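Local coordinates for penicillin-binding protein activator LpoB (Escherichia coli, PDB 4Q6Z) that probably regulates peptidoglycan synthesis in the cell envelope, as an outer-membrane lipoprotein that interacts with penicillin-binding protein 1B and supports its function, at residues A[52-55]-A[56-59]. Residues are numbered along the deposited sequence; the frame is centred on the assembly and turned at random.
Sequences LANN and GKFT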
# COMPACT_ATOMS: atom_id res chain seq x y z
N LEU A 52 4.34 -7.19 -4.41
CA LEU A 52 5.16 -6.07 -4.88
C LEU A 52 6.68 -6.39 -4.88
O LEU A 52 7.47 -5.70 -5.55
CB LEU A 52 4.89 -4.83 -4.03
CG LEU A 52 3.46 -4.31 -4.00
CD1 LEU A 52 3.22 -3.58 -2.69
CD2 LEU A 52 3.18 -3.38 -5.17
N ALA A 53 7.07 -7.40 -4.10
CA ALA A 53 8.45 -7.89 -4.04
C ALA A 53 8.79 -8.84 -5.18
O ALA A 53 9.84 -8.70 -5.81
CB ALA A 53 8.69 -8.60 -2.73
N ASN A 54 7.94 -9.82 -5.43
CA ASN A 54 8.00 -10.57 -6.67
C ASN A 54 7.74 -9.63 -7.85
O ASN A 54 6.59 -9.22 -8.03
CB ASN A 54 6.93 -11.66 -6.68
CG ASN A 54 6.75 -12.29 -8.05
OD1 ASN A 54 5.76 -12.04 -8.75
ND2 ASN A 54 7.73 -13.09 -8.47
N ASN A 55 8.75 -9.24 -8.63
CA ASN A 55 9.97 -9.99 -8.91
C ASN A 55 11.17 -9.01 -8.77
O ASN A 55 12.06 -8.89 -9.62
CB ASN A 55 9.88 -10.69 -10.29
CG ASN A 55 10.33 -12.15 -10.25
OD1 ASN A 55 10.16 -12.84 -9.24
ND2 ASN A 55 10.90 -12.64 -11.35
N GLY A 56 11.15 -8.31 -7.64
CA GLY A 56 12.21 -7.38 -7.24
C GLY A 56 12.08 -6.06 -7.97
O GLY A 56 13.04 -5.32 -8.15
N LYS A 57 10.86 -5.78 -8.39
CA LYS A 57 10.57 -4.63 -9.24
C LYS A 57 10.15 -3.44 -8.38
O LYS A 57 9.99 -2.32 -8.87
CB LYS A 57 9.46 -4.98 -10.24
CG LYS A 57 8.19 -5.46 -9.54
CD LYS A 57 7.44 -6.55 -10.29
CE LYS A 57 6.05 -6.72 -9.68
NZ LYS A 57 5.32 -7.85 -10.30
N PHE A 58 9.97 -3.69 -7.09
CA PHE A 58 9.94 -2.61 -6.10
C PHE A 58 10.74 -2.99 -4.87
O PHE A 58 10.65 -4.12 -4.38
CB PHE A 58 8.51 -2.31 -5.66
CG PHE A 58 7.71 -1.54 -6.67
CD1 PHE A 58 8.04 -0.24 -7.00
CD2 PHE A 58 6.59 -2.11 -7.26
CE1 PHE A 58 7.29 0.47 -7.91
CE2 PHE A 58 5.83 -1.41 -8.17
CZ PHE A 58 6.19 -0.12 -8.49
N THR A 59 11.49 -2.03 -4.37
CA THR A 59 12.00 -2.07 -3.01
C THR A 59 11.00 -1.54 -1.97
O THR A 59 10.40 -0.49 -2.18
CB THR A 59 13.27 -1.22 -2.97
OG1 THR A 59 13.88 -1.22 -4.26
CG2 THR A 59 14.24 -1.72 -1.93
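L52, A53 and N54 meet G56, K57 and F58 in a local turn where the chain leaves helix 41-53 and heads for strand 59-60. This is a helix-to-strand link of the LpoB C-terminal domain. N54 is the first residue to leave helical backbone angles, and the peptide bond before N55 is modelled as cis. G56 N points back to A53 O across a four-residue turn, but their modelled 2.3 Å separation is too short for this hydrogen bond to be more than doubtful at this resolution. G56 has a positive phi of 79°, a backbone shape that favours glycine.

K57 lies back along the turn. Its CG sits between the backbone N and the carbonyl carbon (chi1 56°), and the chain bends at chi2 before running out extended. This carries CD and CE alongside the N54-N55 peptide. The amine then reaches the N54 carbonyl, with K57 NZ 2.9 Å from N54 O in a weak hydrogen bond. With alanine in place of this lysine, the N54 carbonyl would probably lose this donor, and the peptide the chain lies along would lose its apolar cover.

F58 turns toward the helix end. F58 CB is 3.5 Å from L52 O, and this carbonyl oxygen lies at the ring edge, near its plane. The side chains of L52 and F58 also meet, with L52 CD2 4.2 Å from F58 CD2. Both residues are buried, and both touch M14 of helix 3-15 and L26 of strand 25-35.

The link thus has two chemical characters. Buried apolar side chains join the helix end to the core. On the more open side the polar links are slighter: a doubtful backbone bond and a weak one from the K57 amine, which is likely to be charged.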